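Local coordinates for glycosyl hydrolase (Streptomyces cattleya, PDB 7LR8), which binds the disaccharide Manβ1-4GlcNAc as a GH5 glycosidase and probably hydrolyses its mannosidic bond during N-glycan degradation, at the interface of chains A and B. Numbering follows the deposited sequence. Chains: chain A/B, Uncharacterized protein ScGH5_18.

Contact 1: the interface of chains A and B. Residues chain A 28, 31, 105, 316; chain B 64-65, 108.
A:His28 meets B:Pro64 because its CG stands beside its own backbone N, anti to the carbonyl carbon (chi1 -48°), which carries the imidazole across the boundary with one face turned to the proline. On the opposite chain, B:Asn65 has CG anti to the backbone N (chi1 176°), and its amide crosses A:Phe316 at a slant, with ND2 turned toward the ring's CE1. The histidine shows how one ring can serve an interface with both face and edge. B:Pro64 CB sits over the imidazole face, displaced toward the rim, in a CH-pi contact 3.9 Å from the ring centroid; ND1 of A:His28 is 3.6 Å from that CB. At the edge, in the ring plane, A:His28 NE2 is 2.8 Å from water 1, which B:Asn65 ND2 meets from the other chain at 2.9 Å. Both bonds are nearly straight, so this water joins the subunits where no direct polar bond forms. An alanine in place of A:His28 would probably leave B:Pro64 CB without its aromatic partner, open a gap beside it and deprive water 1 of its bond to NE2. Farther along, the methyl of B:Ala108 lies over the A:Phe105 ring face, out toward the CD1-CE1 side, with CB 3.6 Å from CE1. A:Phe316 adds a looser contact, its ring and the B:Asn65 amide turned only 15° apart. In the β/α barrel of the GH5 family, A:His28 belongs to 3-10 helix 26-32, A:Phe105 follows strand 103-104, B:Pro64 and B:Asn65 lie in the loop after helix 59-62, and B:Ala108 begins 3-10 helix 108-110.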
loop_
_atom_site.group_PDB
_atom_site.type_symbol
_atom_site.label_atom_id
_atom_site.label_comp_id
_atom_site.label_asym_id
_atom_site.label_seq_id
_atom_site.Cartn_x
_atom_site.Cartn_y
_atom_site.Cartn_z
ATOM N N HIS A 28 -10.467 2.484 -7.222
ATOM C CA HIS A 28 -9.552 3.621 -7.251
ATOM C C HIS A 28 -10.270 4.942 -7.505
ATOM O O HIS A 28 -9.604 5.985 -7.537
ATOM C CB HIS A 28 -8.476 3.398 -8.312
ATOM C CG HIS A 28 -7.832 2.047 -8.247
ATOM N ND1 HIS A 28 -7.083 1.629 -7.169
ATOM C CD2 HIS A 28 -7.813 1.026 -9.138
ATOM C CE1 HIS A 28 -6.637 0.405 -7.396
ATOM N NE2 HIS A 28 -7.066 0.017 -8.582
ATOM N N LEU A 31 -9.640 8.258 -5.616
ATOM C CA LEU A 31 -8.558 9.162 -6.001
ATOM C C LEU A 31 -8.966 10.155 -7.076
ATOM O O LEU A 31 -8.217 11.097 -7.345
ATOM C CB LEU A 31 -7.353 8.369 -6.514
ATOM C CG LEU A 31 -6.790 7.291 -5.601
ATOM C CD1 LEU A 31 -5.763 6.439 -6.330
ATOM C CD2 LEU A 31 -6.195 7.950 -4.354
ATOM N N PHE A 105 -5.188 -4.177 -0.148
ATOM C CA PHE A 105 -4.935 -2.746 0.036
ATOM C C PHE A 105 -4.585 -2.512 1.503
ATOM O O PHE A 105 -5.467 -2.374 2.358
ATOM C CB PHE A 105 -6.138 -1.935 -0.435
ATOM C CG PHE A 105 -6.408 -2.116 -1.901
ATOM C CD1 PHE A 105 -5.683 -1.390 -2.836
ATOM C CD2 PHE A 105 -7.324 -3.059 -2.348
ATOM C CE1 PHE A 105 -5.883 -1.562 -4.193
ATOM C CE2 PHE A 105 -7.536 -3.244 -3.722
ATOM C CZ PHE A 105 -6.802 -2.490 -4.641
ATOM N N PHE A 316 -6.268 -8.411 -12.892
ATOM C CA PHE A 316 -7.350 -9.140 -12.239
ATOM C C PHE A 316 -7.394 -10.569 -12.766
ATOM O O PHE A 316 -7.216 -10.790 -13.966
ATOM C CB PHE A 316 -8.714 -8.499 -12.515
ATOM C CG PHE A 316 -8.944 -7.210 -11.784
ATOM C CD1 PHE A 316 -8.402 -6.023 -12.258
ATOM C CD2 PHE A 316 -9.725 -7.183 -10.630
ATOM C CE1 PHE A 316 -8.614 -4.817 -11.583
ATOM C CE2 PHE A 316 -9.947 -5.984 -9.950
ATOM C CZ PHE A 316 -9.380 -4.793 -10.430
ATOM N N PRO B 64 -1.971 3.291 -9.382
ATOM C CA PRO B 64 -2.668 2.377 -8.457
ATOM C C PRO B 64 -2.943 1.015 -9.051
ATOM O O PRO B 64 -3.229 0.078 -8.294
ATOM C CB PRO B 64 -3.978 3.114 -8.154
ATOM C CG PRO B 64 -4.194 3.968 -9.400
ATOM C CD PRO B 64 -2.808 4.444 -9.747
ATOM N N ASN B 65 -2.925 0.913 -10.371
ATOM C CA ASN B 65 -3.016 -0.333 -11.113
ATOM C C ASN B 65 -1.898 -0.306 -12.140
ATOM O O ASN B 65 -1.528 0.762 -12.622
ATOM C CB ASN B 65 -4.401 -0.462 -11.775
ATOM C CG ASN B 65 -4.527 -1.691 -12.637
ATOM O OD1 ASN B 65 -4.050 -1.711 -13.764
ATOM N ND2 ASN B 65 -5.177 -2.725 -12.110
ATOM N N ALA B 108 -0.584 -2.278 -4.690
ATOM C CA ALA B 108 -1.232 -3.550 -4.391
ATOM C C ALA B 108 -0.906 -4.601 -5.439
ATOM O O ALA B 108 -0.904 -5.800 -5.133
ATOM C CB ALA B 108 -2.744 -3.350 -4.289
HETATM O O HOH W 1 -6.447 -2.579 -9.476
#

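Contact 2: the interface of chains A and B. Residues chain A 31-32, 72; chain B 70, 72.
A:Asp32 and B:Arg70 meet tip to tip in a salt bridge, a clear example of the side-on grip of a carboxylate by a guanidinium. NE of B:Arg70 donates to OD2 of A:Asp32 at 2.8 Å, nearly straight and on the syn side of the acid, while NH2 of the same arginine donates to OD1 at 3.3 Å from above the carboxylate plane. The two flat groups are tilted 46° from each other, so the fork is twisted rather than coplanar. A bend at chi3 (50°) in B:Arg70 turns its NE edge to the acid.

A further hydrogen bond uses the backbone. NH1 of B:Arg72 donates to the carbonyl O of A:Leu31 at 3.3 Å; it is long and bent, and the donor stands above the carbonyl plane. NH2 of B:Arg70 also comes close to this oxygen, but its hydrogens are not aimed at it, so no hydrogen bond results.

Water 2 extends the polar network, lying 2.8 Å from A:Asp32 OD1 and 3.0 Å from the backbone N of B:Arg72. OD1 is thus engaged by both an arginine and a water.

Apolar packing supports the grip from another direction. A:Leu31 CB lies over a face of the B:Arg70 guanidinium, toward its rim, and A:Leu31 CD1 touches B:Arg70 CD at 3.7 Å. This cover is likely to limit how far the guanidinium can swing.

Like charges also converge: A:Arg72 and B:Arg72, both extended from helix 71-86, reach toward each other across the two-fold axis. The carboxylate of A:Asp32, close to B:Arg72, may ease the repulsion on that side. The guanidinium planes stand 83° apart, with NH2 of A:Arg72 3.5 Å from NH2 of B:Arg72.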
loop_
_atom_site.group_PDB
_atom_site.type_symbol
_atom_site.label_atom_id
_atom_site.label_comp_id
_atom_site.label_asym_id
_atom_site.label_seq_id
_atom_site.Cartn_x
_atom_site.Cartn_y
_atom_site.Cartn_z
ATOM N N LEU A 31 -9.640 8.258 -5.616
ATOM C CA LEU A 31 -8.558 9.162 -6.001
ATOM C C LEU A 31 -8.966 10.155 -7.076
ATOM O O LEU A 31 -8.217 11.097 -7.345
ATOM C CB LEU A 31 -7.353 8.369 -6.514
ATOM C CG LEU A 31 -6.790 7.291 -5.601
ATOM C CD1 LEU A 31 -5.763 6.439 -6.330
ATOM C CD2 LEU A 31 -6.195 7.950 -4.354
ATOM N N ASP A 32 -10.116 9.954 -7.714
ATOM C CA ASP A 32 -10.611 10.835 -8.762
ATOM C C ASP A 32 -12.132 10.868 -8.630
ATOM O O ASP A 32 -12.874 10.501 -9.535
ATOM C CB ASP A 32 -10.190 10.363 -10.154
ATOM C CG ASP A 32 -8.690 10.358 -10.345
ATOM O OD1 ASP A 32 -8.110 11.433 -10.613
ATOM O OD2 ASP A 32 -8.092 9.272 -10.243
ATOM N N ARG A 72 -11.813 14.706 3.673
ATOM C CA ARG A 72 -12.360 14.760 2.320
ATOM C C ARG A 72 -12.860 13.394 1.875
ATOM O O ARG A 72 -13.885 13.294 1.192
ATOM C CB ARG A 72 -11.315 15.289 1.334
ATOM C CG ARG A 72 -11.882 15.534 -0.059
ATOM C CD ARG A 72 -10.801 15.584 -1.130
ATOM N NE ARG A 72 -11.377 15.794 -2.458
ATOM C CZ ARG A 72 -10.671 15.901 -3.578
ATOM N NH1 ARG A 72 -9.348 15.822 -3.542
ATOM N NH2 ARG A 72 -11.292 16.082 -4.735
ATOM N N ARG B 70 -2.400 7.716 -13.313
ATOM C CA ARG B 70 -3.496 8.656 -13.191
ATOM C C ARG B 70 -3.148 9.989 -13.840
ATOM O O ARG B 70 -2.190 10.652 -13.402
ATOM C CB ARG B 70 -3.834 8.847 -11.723
ATOM C CG ARG B 70 -4.557 7.630 -11.115
ATOM C CD ARG B 70 -4.809 7.852 -9.623
ATOM N NE ARG B 70 -5.434 9.151 -9.380
ATOM C CZ ARG B 70 -4.898 10.143 -8.675
ATOM N NH1 ARG B 70 -3.705 10.017 -8.103
ATOM N NH2 ARG B 70 -5.572 11.283 -8.541
ATOM N N ARG B 72 -4.511 12.829 -13.435
ATOM C CA ARG B 72 -4.601 13.939 -12.485
ATOM C C ARG B 72 -3.341 14.053 -11.636
ATOM O O ARG B 72 -2.914 15.162 -11.291
ATOM C CB ARG B 72 -5.825 13.761 -11.586
ATOM C CG ARG B 72 -6.060 14.918 -10.599
ATOM C CD ARG B 72 -7.073 14.484 -9.538
ATOM N NE ARG B 72 -7.610 15.619 -8.797
ATOM C CZ ARG B 72 -8.376 15.512 -7.718
ATOM N NH1 ARG B 72 -8.699 14.314 -7.244
ATOM N NH2 ARG B 72 -8.819 16.604 -7.114
HETATM O O HOH W 2 -6.611 10.805 -12.872
#

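Contact 1 and contact 2 lie about 12 Å apart, measured between the centres of their C-alpha atoms, and share A:Leu31. On chain A the 3-10 helix 26-32 runs through both; on chain B the stretch from the loop after helix 59-62 to the start of helix 71-86 supplies a partner to each. Contact 1 is chiefly apolar and water-bridged, contact 2 chiefly charged, so adjoining patches divide the work of packing and pairing. Two-fold symmetry repeats each with the chains exchanged. This could support a dimer, although the structure alone does not show that it forms in solution.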